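Local coordinates for protein 2-dehydropantoate 2-reductase (Porphyromonas gingivalis, PDB 2QYT) that probably catalyses the NADPH-dependent reduction of ketopantoate to pantoate, the second step on the route from 3-methyl-2-oxobutanoate to pantoate in pantothenate biosynthesis, at residues E50-L58 / L68-D76. Numbering follows the deposited sequence. Where two conformers were deposited one is given.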
ATOM      1  N   GLU A  50      11.021  16.016 -13.236  1.00 16.89           N
ATOM      2  CA  GLU A  50      11.544  17.343 -13.615  1.00 17.08           C
ATOM      3  C   GLU A  50      11.037  18.516 -12.744  1.00 15.89           C
ATOM      4  O   GLU A  50      11.820  19.432 -12.428  1.00 14.51           O
ATOM      5  CB  GLU A  50      11.396  17.623 -15.124  1.00 18.00           C
ATOM      6  CG  GLU A  50      12.418  16.774 -15.979  1.00 24.06           C
ATOM      7  CD  GLU A  50      13.927  16.837 -15.459  1.00 32.00           C
ATOM      8  OE1 GLU A  50      14.458  17.990 -15.326  1.00 31.13           O
ATOM      9  OE2 GLU A  50      14.568  15.749 -15.184  1.00 31.12           O
ATOM     10  N   ALA A  51       9.754  18.485 -12.356  1.00 14.81           N
ATOM     11  CA  ALA A  51       9.176  19.534 -11.524  1.00 14.24           C
ATOM     12  C   ALA A  51       9.766  19.509 -10.104  1.00 15.14           C
ATOM     13  O   ALA A  51       9.964  20.557  -9.487  1.00 16.43           O
ATOM     14  CB  ALA A  51       7.674  19.380 -11.444  1.00 14.96           C
ATOM     15  N   ILE A  52       9.989  18.314  -9.576  1.00 15.09           N
ATOM     16  CA  ILE A  52      10.650  18.115  -8.273  1.00 16.20           C
ATOM     17  C   ILE A  52      12.050  18.721  -8.330  1.00 16.03           C
ATOM     18  O   ILE A  52      12.376  19.507  -7.454  1.00 15.04           O
ATOM     19  CB  ILE A  52      10.709  16.641  -7.902  1.00 16.69           C
ATOM     20  CG1 ILE A  52       9.272  16.135  -7.680  1.00 17.58           C
ATOM     21  CG2 ILE A  52      11.555  16.389  -6.655  1.00 16.28           C
ATOM     22  CD1 ILE A  52       9.191  14.681  -7.407  1.00 15.47           C
ATOM     23  N   ARG A  53      12.826  18.427  -9.382  1.00 16.75           N
ATOM     24  CA  ARG A  53      14.207  18.945  -9.433  1.00 18.55           C
ATOM     25  C   ARG A  53      14.210  20.469  -9.531  1.00 18.64           C
ATOM     26  O   ARG A  53      15.082  21.125  -8.961  1.00 20.19           O
ATOM     27  CB  ARG A  53      15.085  18.287 -10.542  1.00 18.64           C
ATOM     28  CG  ARG A  53      15.117  16.743 -10.430  1.00 21.02           C
ATOM     29  CD  ARG A  53      16.467  16.010 -10.578  1.00 23.02           C
ATOM     30  NE  ARG A  53      16.567  15.357 -11.870  1.00 27.07           N
ATOM     31  CZ  ARG A  53      17.162  14.195 -12.158  1.00 25.73           C
ATOM     32  NH1 ARG A  53      17.791  13.437 -11.259  1.00 23.82           N
ATOM     33  NH2 ARG A  53      17.118  13.802 -13.417  1.00 29.01           N
ATOM     34  N   ALA A  54      13.270  21.028 -10.286  1.00 18.38           N
ATOM     35  CA  ALA A  54      13.185  22.478 -10.456  1.00 18.35           C
ATOM     36  C   ALA A  54      12.757  23.207  -9.168  1.00 18.58           C
ATOM     37  O   ALA A  54      13.269  24.297  -8.862  1.00 18.86           O
ATOM     38  CB  ALA A  54      12.242  22.827 -11.628  1.00 17.46           C
ATOM     39  N   ALA A  55      11.820  22.616  -8.423  1.00 18.21           N
ATOM     40  CA  ALA A  55      11.384  23.194  -7.158  1.00 18.52           C
ATOM     41  C   ALA A  55      12.412  22.904  -6.062  1.00 18.89           C
ATOM     42  O   ALA A  55      12.347  23.470  -4.983  1.00 19.61           O
ATOM     43  CB  ALA A  55      10.004  22.664  -6.741  1.00 17.29           C
ATOM     44  N   GLY A  56      13.371  22.031  -6.341  1.00 19.76           N
ATOM     45  CA  GLY A  56      14.225  21.495  -5.280  1.00 20.01           C
ATOM     46  C   GLY A  56      13.458  20.658  -4.241  1.00 20.28           C
ATOM     47  O   GLY A  56      13.942  20.443  -3.119  1.00 21.98           O
ATOM     48  N   GLY A  57      12.269  20.157  -4.567  1.00 18.78           N
ATOM     49  CA  GLY A  57      11.623  19.259  -3.621  1.00 17.60           C
ATOM     50  C   GLY A  57      10.241  18.872  -4.070  1.00 17.79           C
ATOM     51  O   GLY A  57       9.766  19.371  -5.083  1.00 17.20           O
ATOM     52  N   LEU A  58       9.600  18.011  -3.290  1.00 16.80           N
ATOM     53  CA  LEU A  58       8.229  17.606  -3.549  1.00 17.34           C
ATOM     54  C   LEU A  58       7.304  18.406  -2.643  1.00 17.36           C
ATOM     55  O   LEU A  58       7.500  18.452  -1.418  1.00 17.11           O
ATOM     56  CB  LEU A  58       8.035  16.093  -3.257  1.00 16.52           C
ATOM     57  CG  LEU A  58       6.622  15.500  -3.376  1.00 16.58           C
ATOM     58  CD1 LEU A  58       6.043  15.640  -4.781  1.00 12.06           C
ATOM     59  CD2 LEU A  58       6.665  14.023  -2.961  1.00 17.85           C
ATOM     60  N   LEU A  68       7.181  21.941   1.422  1.00 15.79           N
ATOM     61  CA  LEU A  68       8.092  21.429   0.424  1.00 17.31           C
ATOM     62  C   LEU A  68       9.188  20.553   1.076  1.00 17.92           C
ATOM     63  O   LEU A  68       9.988  21.052   1.850  1.00 17.75           O
ATOM     64  CB  LEU A  68       8.699  22.610  -0.382  1.00 17.41           C
ATOM     65  CG  LEU A  68       9.706  22.349  -1.513  1.00 19.05           C
ATOM     66  CD1 LEU A  68       8.979  21.757  -2.739  1.00 19.08           C
ATOM     67  CD2 LEU A  68      10.398  23.686  -1.892  1.00 20.17           C
ATOM     68  N   ALA A  69       9.210  19.259   0.756  1.00 17.15           N
ATOM     69  CA  ALA A  69      10.128  18.312   1.343  1.00 16.91           C
ATOM     70  C   ALA A  69      11.284  18.141   0.356  1.00 17.42           C
ATOM     71  O   ALA A  69      11.064  18.003  -0.859  1.00 17.40           O
ATOM     72  CB  ALA A  69       9.398  16.950   1.550  1.00 16.28           C
ATOM     73  N   ARG A  70      12.514  18.198   0.871  1.00 17.55           N
ATOM     74  CA  ARG A  70      13.680  18.087   0.020  0.50 16.75           C
ATOM     75  C   ARG A  70      14.402  16.778   0.291  1.00 16.41           C
ATOM     76  O   ARG A  70      14.846  16.532   1.403  1.00 14.95           O
ATOM     77  CB  ARG A  70      14.614  19.279   0.239  0.50 17.10           C
ATOM     78  CG  ARG A  70      13.892  20.628   0.072  0.50 16.88           C
ATOM     79  CD  ARG A  70      14.804  21.772   0.514  0.50 16.03           C
ATOM     80  NE  ARG A  70      14.209  23.094   0.350  0.50 13.16           N
ATOM     81  CZ  ARG A  70      13.116  23.534   0.981  0.50 13.88           C
ATOM     82  NH1 ARG A  70      12.394  22.735   1.825  0.50  8.27           N
ATOM     83  NH2 ARG A  70      12.726  24.770   0.716  0.50  8.89           N
ATOM     84  N   PRO A  71      14.530  15.932  -0.747  1.00 16.84           N
ATOM     85  CA  PRO A  71      15.128  14.623  -0.498  1.00 16.44           C
ATOM     86  C   PRO A  71      16.657  14.685  -0.550  1.00 17.96           C
ATOM     87  O   PRO A  71      17.229  15.652  -1.049  1.00 18.59           O
ATOM     88  CB  PRO A  71      14.624  13.797  -1.688  1.00 18.06           C
ATOM     89  CG  PRO A  71      14.621  14.801  -2.845  1.00 16.10           C
ATOM     90  CD  PRO A  71      14.258  16.160  -2.192  1.00 16.14           C
ATOM     91  N   THR A  72      17.322  13.648  -0.052  1.00 17.96           N
ATOM     92  CA  THR A  72      18.779  13.513  -0.222  1.00 17.44           C
ATOM     93  C   THR A  72      19.025  13.331  -1.702  1.00 17.79           C
ATOM     94  O   THR A  72      19.969  13.872  -2.236  1.00 16.15           O
ATOM     95  CB  THR A  72      19.336  12.290   0.535  1.00 16.43           C
ATOM     96  OG1 THR A  72      18.801  12.335   1.852  1.00 17.65           O
ATOM     97  CG2 THR A  72      20.947  12.294   0.602  1.00 18.51           C
ATOM     98  N   CYS A  73      18.178  12.541  -2.350  1.00 18.83           N
ATOM     99  CA  CYS A  73      18.445  12.233  -3.735  1.00 19.29           C
ATOM    100  C   CYS A  73      17.108  11.960  -4.387  1.00 18.69           C
ATOM    101  O   CYS A  73      16.225  11.355  -3.777  1.00 17.81           O
ATOM    102  CB  CYS A  73      19.423  11.033  -3.822  1.00 19.43           C
ATOM    103  SG  CYS A  73      19.619  10.316  -5.478  1.00 21.91           S
ATOM    104  N   VAL A  74      16.943  12.464  -5.612  1.00 18.54           N
ATOM    105  CA  VAL A  74      15.768  12.144  -6.416  1.00 17.96           C
ATOM    106  C   VAL A  74      16.243  11.914  -7.847  1.00 17.49           C
ATOM    107  O   VAL A  74      17.060  12.668  -8.378  1.00 16.50           O
ATOM    108  CB  VAL A  74      14.632  13.232  -6.362  1.00 18.08           C
ATOM    109  CG1 VAL A  74      15.152  14.577  -6.982  1.00 17.39           C
ATOM    110  CG2 VAL A  74      13.388  12.754  -7.162  1.00 14.96           C
ATOM    111  N   THR A  75      15.724  10.847  -8.458  1.00 16.88           N
ATOM    112  CA  THR A  75      16.236  10.400  -9.751  1.00 15.83           C
ATOM    113  C   THR A  75      15.233   9.439 -10.393  1.00 16.38           C
ATOM    114  O   THR A  75      14.330   8.995  -9.706  1.00 17.32           O
ATOM    115  CB  THR A  75      17.684   9.772  -9.626  1.00 15.42           C
ATOM    116  OG1 THR A  75      18.102   9.363 -10.905  1.00 11.11           O
ATOM    117  CG2 THR A  75      17.758   8.539  -8.688  1.00 16.09           C
ATOM    118  N   ASP A  76      15.358   9.170 -11.707  1.00 16.83           N
ATOM    119  CA  ASP A  76      14.596   8.076 -12.349  1.00 17.47           C
ATOM    120  C   ASP A  76      15.408   6.791 -12.420  1.00 16.31           C
ATOM    121  O   ASP A  76      14.951   5.822 -12.984  1.00 14.98           O
ATOM    122  CB  ASP A  76      14.046   8.455 -13.755  1.00 16.78           C
ATOM    123  CG  ASP A  76      15.099   8.984 -14.674  1.00 21.14           C
ATOM    124  OD1 ASP A  76      16.291   8.971 -14.305  1.00 22.83           O
ATOM    125  OD2 ASP A  76      14.737   9.417 -15.792  1.00 24.84           O
TER
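R53 reaches from helix 46-55 over V74 to the edge strand 73-75. Its CB leads to CG, which rests 4.1 Å from V74 CG1; CD passes the same methyl, and bends at chi2 (-135°) and chi3 turn the chain so that NH1 ends 3.1 Å from V74 O, a weak hydrogen bond. Its second terminal nitrogen, NH2, makes a long salt bridge with E50 OE2, one turn earlier. A long arginine suits this exposed border, apolar along its stem and polar at its end. Next to it, branched I52 and V74 pack together, I52 CG2 lying 4.0 Å from V74 CG1. G56, the first residue to leave the helical conformation, has the positive phi that suits glycine, and at G57 the chain runs so close to A69 O (3.1 Å from G57 CA) that there is no room for a CB. L68 CD1 packs against the G57 carbonyl. L58 and A69 form an antiparallel hydrogen-bonded pair, L58 N to A69 O at 2.8 Å and A69 N to L58 O at 2.9 Å. Small A69 fits against helix 18-33, while V74 touches W42 and L49. The contact joins helix 46-55 and hairpin 58-61/66-69 to the outermost strand of the Rossmann-type parallel sheet, beside strand 38-43.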